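Local coordinates for protein U4/U6 snRNA-associated-splicing factor PRP24 (Saccharomyces cerevisiae, PDB 4N0T) that binds U6 snRNA and acts as a recycling factor of the spliceosome, the machinery that removes introns from pre-mRNA, at residues A[10-16]-A[48-54]; A[61-65]-A[78-82]; A[81-85]-A[131-136]; A[293-297]-A[311-316]. One frame throughout, in Å; residues are numbered along the deposited sequence.

Contact 1: residues A[10-16]-A[48-54]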
loop_
_atom_site.group_PDB
_atom_site.type_symbol
_atom_site.label_atom_id
_atom_site.label_comp_id
_atom_site.label_asym_id
_atom_site.label_seq_id
_atom_site.Cartn_x
_atom_site.Cartn_y
_atom_site.Cartn_z
ATOM N N THR A 10 -17.835 10.480 12.386
ATOM C CA THR A 10 -16.926 11.621 12.269
ATOM C C THR A 10 -17.688 12.921 12.007
ATOM O O THR A 10 -18.611 12.977 11.172
ATOM C CB THR A 10 -15.889 11.397 11.159
ATOM O OG1 THR A 10 -15.181 10.181 11.430
ATOM C CG2 THR A 10 -14.887 12.544 11.108
ATOM N N VAL A 11 -17.292 13.963 12.715
ATOM C CA VAL A 11 -17.891 15.273 12.497
ATOM C C VAL A 11 -16.843 16.277 12.056
ATOM O O VAL A 11 -15.638 16.101 12.310
ATOM C CB VAL A 11 -18.603 15.814 13.758
ATOM C CG1 VAL A 11 -19.670 14.822 14.214
ATOM C CG2 VAL A 11 -17.605 16.071 14.873
ATOM N N LEU A 12 -17.327 17.337 11.420
ATOM C CA LEU A 12 -16.507 18.447 10.968
ATOM C C LEU A 12 -16.862 19.651 11.828
ATOM O O LEU A 12 -18.044 19.931 12.026
ATOM C CB LEU A 12 -16.864 18.771 9.518
ATOM C CG LEU A 12 -16.187 20.003 8.904
ATOM C CD1 LEU A 12 -14.706 19.760 8.810
ATOM C CD2 LEU A 12 -16.763 20.337 7.532
ATOM N N VAL A 13 -15.849 20.338 12.337
ATOM C CA VAL A 13 -16.062 21.572 13.101
ATOM C C VAL A 13 -15.457 22.704 12.296
ATOM O O VAL A 13 -14.292 22.624 11.890
ATOM C CB VAL A 13 -15.396 21.524 14.486
ATOM C CG1 VAL A 13 -15.738 22.784 15.281
ATOM C CG2 VAL A 13 -15.849 20.306 15.255
ATOM N N LYS A 14 -16.247 23.750 12.051
ATOM C CA LYS A 14 -15.749 24.922 11.334
ATOM C C LYS A 14 -15.754 26.150 12.242
ATOM O O LYS A 14 -16.602 26.268 13.126
ATOM C CB LYS A 14 -16.600 25.187 10.087
ATOM C CG LYS A 14 -16.173 26.418 9.310
ATOM C CD LYS A 14 -16.944 26.572 8.019
ATOM C CE LYS A 14 -16.384 27.751 7.222
ATOM N NZ LYS A 14 -17.117 27.930 5.935
ATOM N N ASN A 15 -14.768 27.018 12.024
ATOM C CA ASN A 15 -14.676 28.338 12.676
ATOM C C ASN A 15 -14.178 28.301 14.117
ATOM O O ASN A 15 -14.528 29.169 14.924
ATOM C CB ASN A 15 -15.988 29.132 12.586
ATOM C CG ASN A 15 -15.750 30.634 12.685
ATOM O OD1 ASN A 15 -14.756 31.137 12.154
ATOM N ND2 ASN A 15 -16.640 31.351 13.377
ATOM N N LEU A 16 -13.358 27.310 14.448
ATOM C CA LEU A 16 -12.668 27.319 15.732
ATOM C C LEU A 16 -11.673 28.480 15.748
ATOM O O LEU A 16 -11.168 28.886 14.690
ATOM C CB LEU A 16 -11.920 26.002 15.949
ATOM C CG LEU A 16 -12.812 24.783 16.182
ATOM C CD1 LEU A 16 -12.037 23.484 15.954
ATOM C CD2 LEU A 16 -13.394 24.803 17.578
ATOM N N PHE A 48 -9.162 31.197 10.979
ATOM C CA PHE A 48 -9.811 30.284 11.914
ATOM C C PHE A 48 -9.288 28.865 11.692
ATOM O O PHE A 48 -8.429 28.644 10.837
ATOM C CB PHE A 48 -11.344 30.337 11.773
ATOM C CG PHE A 48 -11.861 29.817 10.455
ATOM C CD1 PHE A 48 -12.119 28.456 10.269
ATOM C CD2 PHE A 48 -12.105 30.689 9.409
ATOM C CE1 PHE A 48 -12.596 27.986 9.055
ATOM C CE2 PHE A 48 -12.588 30.230 8.206
ATOM C CZ PHE A 48 -12.834 28.869 8.024
ATOM N N ARG A 49 -9.788 27.898 12.455
ATOM C CA ARG A 49 -9.365 26.515 12.230
ATOM C C ARG A 49 -10.529 25.557 12.020
ATOM O O ARG A 49 -11.630 25.766 12.539
ATOM C CB ARG A 49 -8.484 26.017 13.380
ATOM C CG ARG A 49 -7.278 26.906 13.646
ATOM C CD ARG A 49 -6.234 26.212 14.495
ATOM N NE ARG A 49 -5.244 25.509 13.680
ATOM C CZ ARG A 49 -4.313 24.693 14.168
ATOM N NH1 ARG A 49 -4.250 24.461 15.471
ATOM N NH2 ARG A 49 -3.455 24.095 13.352
ATOM N N PHE A 50 -10.269 24.503 11.250
ATOM C CA PHE A 50 -11.220 23.404 11.086
ATOM C C PHE A 50 -10.768 22.263 11.994
ATOM O O PHE A 50 -9.580 22.151 12.322
ATOM C CB PHE A 50 -11.180 22.860 9.660
ATOM C CG PHE A 50 -11.780 23.768 8.617
ATOM C CD1 PHE A 50 -13.149 23.758 8.367
ATOM C CD2 PHE A 50 -10.965 24.584 7.837
ATOM C CE1 PHE A 50 -13.701 24.561 7.375
ATOM C CE2 PHE A 50 -11.508 25.390 6.846
ATOM C CZ PHE A 50 -12.877 25.375 6.609
ATOM N N ALA A 51 -11.703 21.404 12.393
ATOM C CA ALA A 51 -11.341 20.160 13.069
ATOM C C ALA A 51 -12.140 18.992 12.520
ATOM O O ALA A 51 -13.309 19.134 12.155
ATOM C CB ALA A 51 -11.545 20.268 14.578
ATOM N N ARG A 52 -11.494 17.832 12.456
ATOM C CA ARG A 52 -12.174 16.584 12.177
ATOM C C ARG A 52 -12.131 15.790 13.471
ATOM O O ARG A 52 -11.065 15.622 14.060
ATOM C CB ARG A 52 -11.428 15.820 11.072
ATOM C CG ARG A 52 -11.900 14.407 10.855
ATOM C CD ARG A 52 -10.985 13.713 9.844
ATOM N NE ARG A 52 -11.435 12.365 9.542
ATOM C CZ ARG A 52 -11.107 11.300 10.262
ATOM N NH1 ARG A 52 -10.322 11.441 11.317
ATOM N NH2 ARG A 52 -11.553 10.099 9.922
ATOM N N ILE A 53 -13.288 15.326 13.937
ATOM C CA ILE A 53 -13.331 14.546 15.172
ATOM C C ILE A 53 -14.017 13.222 14.893
ATOM O O ILE A 53 -15.193 13.183 14.493
ATOM C CB ILE A 53 -14.070 15.293 16.319
ATOM C CG1 ILE A 53 -13.473 16.683 16.533
ATOM C CG2 ILE A 53 -13.988 14.492 17.626
ATOM C CD1 ILE A 53 -14.297 17.532 17.507
ATOM N N GLU A 54 -13.275 12.132 15.070
ATOM C CA GLU A 54 -13.836 10.806 14.885
ATOM C C GLU A 54 -14.205 10.261 16.262
ATOM O O GLU A 54 -13.328 10.049 17.108
ATOM C CB GLU A 54 -12.836 9.881 14.194
ATOM C CG GLU A 54 -13.396 8.489 13.960
ATOM C CD GLU A 54 -12.413 7.570 13.273
ATOM O OE1 GLU A 54 -11.334 8.049 12.859
ATOM O OE2 GLU A 54 -12.723 6.365 13.145
#
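Val11, Val13, Leu16, Ala51 and Ile53 share one face of this antiparallel pair: Leu16 CD1 lies 3.5 Å from Ala51 CB, and Val13 CG2 3.9 Å from Ile53 CD1. On the other face, Leu12 CD1 approaches Phe50 CD1 (4.3 Å), and Lys14 lays its aliphatic CG 3.6 Å from Phe50 CE1. Between the faces run paired backbone bonds, Val11 N to Ile53 O (2.9 Å) and Val13 N to Ala51 O (2.8 Å), each returned by its partner. A beta bulge then shifts the register by one, so that Leu16 pairs with Arg49 (Arg49 N to Leu16 O 2.8 Å). At the far edge Thr10 CG2 covers a face of the Arg52 guanidinium, whose NE is salt-bridged to Asp132 of the second RRM. Strands 10-16 and 49-55 are the central strands of the first RRM, where the RNP motifs lie in canonical RRMs. Strands 75-81 and 35-42 flank them, while Val13, Leu16 and Ile53 pack on helix 22-29.

Contact 2: residues A[61-65]-A[78-82]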
loop_
_atom_site.group_PDB
_atom_site.type_symbol
_atom_site.label_atom_id
_atom_site.label_comp_id
_atom_site.label_asym_id
_atom_site.label_seq_id
_atom_site.Cartn_x
_atom_site.Cartn_y
_atom_site.Cartn_z
ATOM N N ALA A 61 -20.970 11.513 18.035
ATOM C CA ALA A 61 -21.097 12.428 16.901
ATOM C C ALA A 61 -22.378 13.245 17.020
ATOM O O ALA A 61 -22.385 14.447 16.765
ATOM C CB ALA A 61 -21.087 11.664 15.603
ATOM N N LEU A 62 -23.473 12.583 17.395
ATOM C CA LEU A 62 -24.732 13.296 17.615
ATOM C C LEU A 62 -24.586 14.362 18.683
ATOM O O LEU A 62 -25.039 15.495 18.513
ATOM C CB LEU A 62 -25.835 12.314 18.020
ATOM C CG LEU A 62 -26.318 11.389 16.906
ATOM C CD1 LEU A 62 -27.409 10.452 17.420
ATOM C CD2 LEU A 62 -26.813 12.200 15.717
ATOM N N ALA A 63 -23.956 14.000 19.794
ATOM C CA ALA A 63 -23.770 14.938 20.887
ATOM C C ALA A 63 -22.903 16.130 20.463
ATOM O O ALA A 63 -23.174 17.269 20.851
ATOM C CB ALA A 63 -23.157 14.235 22.079
ATOM N N ALA A 64 -21.865 15.868 19.671
ATOM C CA ALA A 64 -21.000 16.949 19.188
ATOM C C ALA A 64 -21.779 17.949 18.339
ATOM O O ALA A 64 -21.572 19.158 18.437
ATOM C CB ALA A 64 -19.830 16.383 18.397
ATOM N N ILE A 65 -22.683 17.432 17.517
ATOM C CA ILE A 65 -23.479 18.247 16.605
ATOM C C ILE A 65 -24.443 19.154 17.387
ATOM O O ILE A 65 -24.835 20.222 16.895
ATOM C CB ILE A 65 -24.199 17.357 15.569
ATOM C CG1 ILE A 65 -23.159 16.773 14.605
ATOM C CG2 ILE A 65 -25.225 18.134 14.759
ATOM C CD1 ILE A 65 -23.697 15.668 13.725
ATOM N N ILE A 78 -19.541 25.760 13.792
ATOM C CA ILE A 78 -20.550 24.984 13.106
ATOM C C ILE A 78 -20.055 23.554 13.196
ATOM O O ILE A 78 -18.881 23.288 12.927
ATOM C CB ILE A 78 -20.704 25.412 11.626
ATOM C CG1 ILE A 78 -21.095 26.901 11.559
ATOM C CG2 ILE A 78 -21.768 24.574 10.923
ATOM C CD1 ILE A 78 -21.100 27.493 10.159
ATOM N N VAL A 79 -20.927 22.658 13.632
ATOM C CA VAL A 79 -20.567 21.254 13.754
ATOM C C VAL A 79 -21.539 20.443 12.907
ATOM O O VAL A 79 -22.764 20.603 13.016
ATOM C CB VAL A 79 -20.591 20.777 15.234
ATOM C CG1 VAL A 79 -20.122 19.314 15.333
ATOM C CG2 VAL A 79 -19.727 21.681 16.137
ATOM N N SER A 80 -21.008 19.554 12.064
ATOM C CA SER A 80 -21.854 18.817 11.138
ATOM C C SER A 80 -21.301 17.420 10.914
ATOM O O SER A 80 -20.125 17.178 11.174
ATOM C CB SER A 80 -21.929 19.544 9.799
ATOM O OG SER A 80 -20.628 19.742 9.272
ATOM N N HIS A 81 -22.152 16.512 10.453
ATOM C CA HIS A 81 -21.670 15.202 10.012
ATOM C C HIS A 81 -20.682 15.424 8.873
ATOM O O HIS A 81 -20.938 16.227 7.963
ATOM C CB HIS A 81 -22.827 14.328 9.510
ATOM C CG HIS A 81 -23.733 13.821 10.593
ATOM N ND1 HIS A 81 -23.325 12.911 11.545
ATOM C CD2 HIS A 81 -25.040 14.075 10.850
ATOM C CE1 HIS A 81 -24.337 12.631 12.348
ATOM N NE2 HIS A 81 -25.387 13.331 11.953
ATOM N N LEU A 82 -19.554 14.717 8.909
ATOM C CA LEU A 82 -18.622 14.794 7.790
ATOM C C LEU A 82 -19.184 13.900 6.713
ATOM O O LEU A 82 -19.270 12.689 6.901
ATOM C CB LEU A 82 -17.223 14.315 8.181
ATOM C CG LEU A 82 -16.177 14.491 7.071
ATOM C CD1 LEU A 82 -15.817 15.965 6.906
ATOM C CD2 LEU A 82 -14.930 13.661 7.350
#
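Ile65 places its CD1 squarely over one face of the His81 imidazole, 3.3 Å from the ring centroid and 7° off the ring normal, a close CH-pi contact. Leu62, one turn earlier on the helix, reaches the edge of the same ring, with CD2 4.2 Å from His81 NE2, so the histidine is met on two sides by aliphatic groups from the more open flank of the helix. Deeper in, Val79 points toward the helix and fits against its last turn: Val79 CG1 lies 3.4 Å from Ala64 O, 3.7 Å from Ile65 CA and 4.0 Å from Ile65 CG1. The small Ala64 leaves space for this valine, its CB standing 4.3 Å from Val79 CG1. Contact across the segments is by packing, while the helical bond from Ile65 N to Ala61 O (3.1 Å) stays within 61-65. The two axes are 7.8 Å apart at closest approach and run at 150°, close to antiparallel. This is the second helix of the first RRM lying on its last long strand, part of the helix-covered side of the beta-alpha-beta-beta-alpha-beta fold. Phe29 of helix 22-29 touches both Ala64 and Val79, and Val11 of strand 10-16 packs on Ala61 and Ile65.

Contact 3: residues A[81-85]-A[131-136]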
loop_
_atom_site.group_PDB
_atom_site.type_symbol
_atom_site.label_atom_id
_atom_site.label_comp_id
_atom_site.label_asym_id
_atom_site.label_seq_id
_atom_site.Cartn_x
_atom_site.Cartn_y
_atom_site.Cartn_z
ATOM N N HIS A 81 -22.152 16.512 10.453
ATOM C CA HIS A 81 -21.670 15.202 10.012
ATOM C C HIS A 81 -20.682 15.424 8.873
ATOM O O HIS A 81 -20.938 16.227 7.963
ATOM C CB HIS A 81 -22.827 14.328 9.510
ATOM C CG HIS A 81 -23.733 13.821 10.593
ATOM N ND1 HIS A 81 -23.325 12.911 11.545
ATOM C CD2 HIS A 81 -25.040 14.075 10.850
ATOM C CE1 HIS A 81 -24.337 12.631 12.348
ATOM N NE2 HIS A 81 -25.387 13.331 11.953
ATOM N N LEU A 82 -19.554 14.717 8.909
ATOM C CA LEU A 82 -18.622 14.794 7.790
ATOM C C LEU A 82 -19.184 13.900 6.713
ATOM O O LEU A 82 -19.270 12.689 6.901
ATOM C CB LEU A 82 -17.223 14.315 8.181
ATOM C CG LEU A 82 -16.177 14.491 7.071
ATOM C CD1 LEU A 82 -15.817 15.965 6.906
ATOM C CD2 LEU A 82 -14.930 13.661 7.350
ATOM N N THR A 83 -19.603 14.490 5.601
ATOM C CA THR A 83 -20.180 13.710 4.518
ATOM C C THR A 83 -19.829 14.317 3.169
ATOM O O THR A 83 -19.713 15.541 3.032
ATOM C CB THR A 83 -21.716 13.565 4.658
ATOM O OG1 THR A 83 -22.226 12.847 3.537
ATOM C CG2 THR A 83 -22.374 14.911 4.686
ATOM N N GLU A 84 -19.623 13.441 2.186
ATOM C CA GLU A 84 -19.243 13.861 0.840
ATOM C C GLU A 84 -17.980 14.724 0.805
ATOM O O GLU A 84 -17.775 15.509 -0.119
ATOM C CB GLU A 84 -20.421 14.548 0.141
ATOM C CG GLU A 84 -21.642 13.650 0.023
ATOM C CD GLU A 84 -22.750 14.295 -0.771
ATOM O OE1 GLU A 84 -23.607 14.962 -0.156
ATOM O OE2 GLU A 84 -22.752 14.144 -2.013
ATOM N N CYS A 85 -17.112 14.535 1.795
ATOM C CA CYS A 85 -15.864 15.274 1.872
ATOM C C CYS A 85 -14.630 14.386 1.835
ATOM O O CYS A 85 -13.566 14.797 2.300
ATOM C CB CYS A 85 -15.817 16.068 3.172
ATOM S SG CYS A 85 -16.972 17.464 3.219
ATOM N N ILE A 131 -8.411 10.842 1.726
ATOM C CA ILE A 131 -8.175 12.223 2.120
ATOM C C ILE A 131 -9.502 12.865 2.463
ATOM O O ILE A 131 -10.435 12.826 1.649
ATOM C CB ILE A 131 -7.564 13.035 0.957
ATOM C CG1 ILE A 131 -6.277 12.383 0.458
ATOM C CG2 ILE A 131 -7.270 14.469 1.421
ATOM C CD1 ILE A 131 -6.057 12.585 -1.036
ATOM N N ASP A 132 -9.583 13.469 3.652
ATOM C CA ASP A 132 -10.765 14.229 4.028
ATOM C C ASP A 132 -10.498 15.717 3.824
ATOM O O ASP A 132 -9.470 16.232 4.265
ATOM C CB ASP A 132 -11.126 13.995 5.497
ATOM C CG ASP A 132 -11.639 12.591 5.762
ATOM O OD1 ASP A 132 -12.100 11.932 4.807
ATOM O OD2 ASP A 132 -11.585 12.166 6.935
ATOM N N VAL A 133 -11.416 16.372 3.121
ATOM C CA VAL A 133 -11.356 17.825 2.955
ATOM C C VAL A 133 -12.521 18.467 3.699
ATOM O O VAL A 133 -13.225 17.782 4.445
ATOM C CB VAL A 133 -11.309 18.221 1.466
ATOM C CG1 VAL A 133 -10.055 17.664 0.852
ATOM C CG2 VAL A 133 -12.546 17.717 0.710
ATOM N N THR A 134 -12.718 19.778 3.540
ATOM C CA THR A 134 -13.683 20.472 4.388
ATOM C C THR A 134 -15.056 20.725 3.765
ATOM O O THR A 134 -15.975 21.176 4.459
ATOM C CB THR A 134 -13.127 21.816 4.881
ATOM O OG1 THR A 134 -12.902 22.674 3.757
ATOM C CG2 THR A 134 -11.827 21.611 5.626
ATOM N N SER A 135 -15.201 20.478 2.466
ATOM C CA SER A 135 -16.506 20.647 1.816
ATOM C C SER A 135 -16.694 19.733 0.610
ATOM O O SER A 135 -15.717 19.279 0.017
ATOM C CB SER A 135 -16.709 22.102 1.379
ATOM O OG SER A 135 -15.945 22.384 0.214
ATOM N N LYS A 136 -17.949 19.470 0.249
ATOM C CA LYS A 136 -18.238 18.682 -0.952
ATOM C C LYS A 136 -17.685 19.394 -2.184
ATOM O O LYS A 136 -17.175 18.760 -3.115
ATOM C CB LYS A 136 -19.745 18.445 -1.108
ATOM C CG LYS A 136 -20.135 17.885 -2.476
ATOM C CD LYS A 136 -21.647 17.696 -2.609
ATOM C CE LYS A 136 -21.982 16.809 -3.812
ATOM N NZ LYS A 136 -23.339 16.195 -3.689
#
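Cys85 O accepts a hydrogen bond from Val133 N (2.8 Å, 167° at the hydrogen), and the same oxygen receives a CA-H...O contact from Asp132 CA at 3.3 Å. The charged ends meet at the exposed side, where Lys136 NZ donates to Glu84 OE2 in a 2.7 Å salt bridge; closer to the backbone, Lys136 CA makes a second CA-H...O contact, 3.3 Å from Glu84 O. Between these polar links the Cys85 thiol fills the bend of the chain, its SG 3.5 Å from Ser135 C and 3.7 Å from Lys136 N. Val133 O, by contrast, is buried here with no polar partner; Leu82 CD1 lies 4.0 Å from it. Asp132 is well supplied: OD1 bonds Thr86, and OD2 takes salt bridges from Arg52 of the first RRM and Arg116 of the second, while Leu82 CD2 sits 3.7 Å from Asp132 OD2. Ser135 OG is satisfied by Asp138 N as the N-cap of helix 136-146. The short linker between the first two RRMs thus runs into the first strand of the second RRM, fastened to the end of that domain's third strand and the start of its second helix, the strand-to-helix step of the RRM fold.

Contact 4: residues A[293-297]-A[311-316]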
loop_
_atom_site.group_PDB
_atom_site.type_symbol
_atom_site.label_atom_id
_atom_site.label_comp_id
_atom_site.label_asym_id
_atom_site.label_seq_id
_atom_site.Cartn_x
_atom_site.Cartn_y
_atom_site.Cartn_z
ATOM N N PRO A 293 9.550 0.125 0.090
ATOM C CA PRO A 293 10.925 0.021 -0.409
ATOM C C PRO A 293 11.334 1.241 -1.226
ATOM O O PRO A 293 12.491 1.674 -1.125
ATOM C CB PRO A 293 10.864 -1.214 -1.304
ATOM C CG PRO A 293 9.855 -2.080 -0.621
ATOM C CD PRO A 293 8.795 -1.121 -0.116
ATOM N N SER A 294 10.410 1.797 -2.012
ATOM C CA SER A 294 10.733 2.982 -2.813
ATOM C C SER A 294 11.099 4.178 -1.944
ATOM O O SER A 294 11.996 4.940 -2.288
ATOM C CB SER A 294 9.586 3.365 -3.747
ATOM O OG SER A 294 9.368 2.320 -4.680
ATOM N N LEU A 295 10.401 4.346 -0.827
ATOM C CA LEU A 295 10.700 5.447 0.072
ATOM C C LEU A 295 12.082 5.249 0.714
ATOM O O LEU A 295 12.863 6.199 0.869
ATOM C CB LEU A 295 9.607 5.554 1.136
ATOM C CG LEU A 295 9.649 6.818 1.985
ATOM C CD1 LEU A 295 9.440 8.031 1.096
ATOM C CD2 LEU A 295 8.591 6.767 3.078
ATOM N N ILE A 296 12.392 4.010 1.079
ATOM C CA ILE A 296 13.689 3.694 1.669
ATOM C C ILE A 296 14.808 3.912 0.660
ATOM O O ILE A 296 15.864 4.457 0.994
ATOM C CB ILE A 296 13.722 2.240 2.166
ATOM C CG1 ILE A 296 12.733 2.071 3.323
ATOM C CG2 ILE A 296 15.143 1.847 2.576
ATOM C CD1 ILE A 296 12.515 0.619 3.741
ATOM N N CYS A 297 14.568 3.504 -0.581
ATOM C CA CYS A 297 15.545 3.676 -1.656
ATOM C C CYS A 297 15.863 5.162 -1.853
ATOM O O CYS A 297 17.030 5.567 -1.989
ATOM C CB CYS A 297 14.995 3.075 -2.952
ATOM S SG CYS A 297 16.176 3.042 -4.321
ATOM N N ILE A 311 22.647 -0.677 -4.710
ATOM C CA ILE A 311 21.560 -1.360 -4.032
ATOM C C ILE A 311 20.960 -2.422 -4.949
ATOM O O ILE A 311 20.427 -2.101 -6.012
ATOM C CB ILE A 311 20.455 -0.363 -3.641
ATOM C CG1 ILE A 311 21.019 0.725 -2.722
ATOM C CG2 ILE A 311 19.301 -1.087 -2.959
ATOM C CD1 ILE A 311 20.256 2.037 -2.794
ATOM N N ARG A 312 21.055 -3.683 -4.539
ATOM C CA ARG A 312 20.504 -4.790 -5.319
ATOM C C ARG A 312 18.989 -4.910 -5.133
ATOM O O ARG A 312 18.230 -5.000 -6.110
ATOM C CB ARG A 312 21.189 -6.094 -4.915
ATOM C CG ARG A 312 20.313 -7.316 -5.067
ATOM C CD ARG A 312 20.510 -7.998 -6.397
ATOM N NE ARG A 312 21.449 -9.105 -6.267
ATOM C CZ ARG A 312 21.204 -10.207 -5.562
ATOM N NH1 ARG A 312 20.051 -10.347 -4.918
ATOM N NH2 ARG A 312 22.115 -11.168 -5.497
ATOM N N LYS A 313 18.548 -4.901 -3.876
ATOM C CA LYS A 313 17.139 -5.122 -3.569
ATOM C C LYS A 313 16.789 -4.598 -2.174
ATOM O O LYS A 313 17.624 -4.644 -1.270
ATOM C CB LYS A 313 16.823 -6.622 -3.663
ATOM C CG LYS A 313 15.358 -6.963 -3.517
ATOM C CD LYS A 313 14.986 -8.154 -4.388
ATOM C CE LYS A 313 13.499 -8.112 -4.755
ATOM N NZ LYS A 313 13.084 -6.763 -5.251
ATOM N N ILE A 314 15.558 -4.108 -2.010
ATOM C CA ILE A 314 15.041 -3.749 -0.683
ATOM C C ILE A 314 13.747 -4.528 -0.424
ATOM O O ILE A 314 12.811 -4.470 -1.230
ATOM C CB ILE A 314 14.765 -2.237 -0.558
ATOM C CG1 ILE A 314 16.056 -1.435 -0.795
ATOM C CG2 ILE A 314 14.191 -1.907 0.832
ATOM C CD1 ILE A 314 15.864 0.085 -0.728
ATOM N N LEU A 315 13.703 -5.239 0.699
ATOM C CA LEU A 315 12.577 -6.099 1.053
ATOM C C LEU A 315 12.042 -5.699 2.420
ATOM O O LEU A 315 12.811 -5.460 3.358
ATOM C CB LEU A 315 13.036 -7.560 1.113
ATOM C CG LEU A 315 13.740 -8.067 -0.144
ATOM C CD1 LEU A 315 14.319 -9.446 0.075
ATOM C CD2 LEU A 315 12.749 -8.108 -1.273
ATOM N N LEU A 316 10.724 -5.640 2.555
ATOM C CA LEU A 316 10.153 -5.358 3.870
ATOM C C LEU A 316 10.055 -6.629 4.701
ATOM O O LEU A 316 9.804 -7.739 4.175
ATOM C CB LEU A 316 8.767 -4.731 3.754
ATOM C CG LEU A 316 8.632 -3.420 3.002
ATOM C CD1 LEU A 316 7.195 -2.950 3.162
ATOM C CD2 LEU A 316 9.611 -2.356 3.557
#
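The broad side chain of Ile314 is the main projection from strand 311-316 toward the helix, and it buries more area than any other residue here. Its CD1 fits into a hollow on the first turn of helix 293-302, bounded by Pro293 O (3.7 Å from Ile314 CD1), Ile296 CG2 (3.8 Å), Cys297 N (3.7 Å) and Cys297 CB (3.8 Å). Its other branch is also used: Ile314 CG2 lies 4.0 Å from Pro293 CB. The proline ring is in turn a bump on the helix, fitting between Ile314 and Leu316, with Pro293 CD 3.9 Å from Leu316 CG. Helix and strand belong to the occluded RRM, the fourth of the chain, and are its first helix and its second strand, which forms an edge of the sheet. Their axes come within 8.5 Å and run at 128°, so the helix slants across the strand and the packing thins away from Ile314. At one end Ile296 CD1 reaches Leu316 CD2 at 4.2 Å; at the other Cys297 SG only grazes Ile311 CD1 at 4.5 Å. A classic beta bulge, with Arg312 and Lys313 both facing Ile326 of the next strand, separates Ile311 from Ile314, yet both point toward the helix. Leu315 points away from it and packs against Val266 and Leu269 of helix 258-270, which lies across the opposite face of this strand.

In the fold
From the N terminus, contact 1 closes first, bringing 48-54 back beside 10-16 around the first helix and second strand of the first RRM. Contact 2 follows in series, closing a shorter loop from the second helix to strand 75-81, and the two meet because strands 10-16 and 75-81 are sheet neighbours. Contact 3 starts where contact 2 ends, sharing His81 and Leu82, and spans 45 residues into the second RRM; the salt bridge from Arg52 to Asp132 ties it directly to contact 1. No loops nest or cross. Contact 4 closes last, within the occluded RRM, its centre about 38 Å from that of contact 1, and touches none of the others.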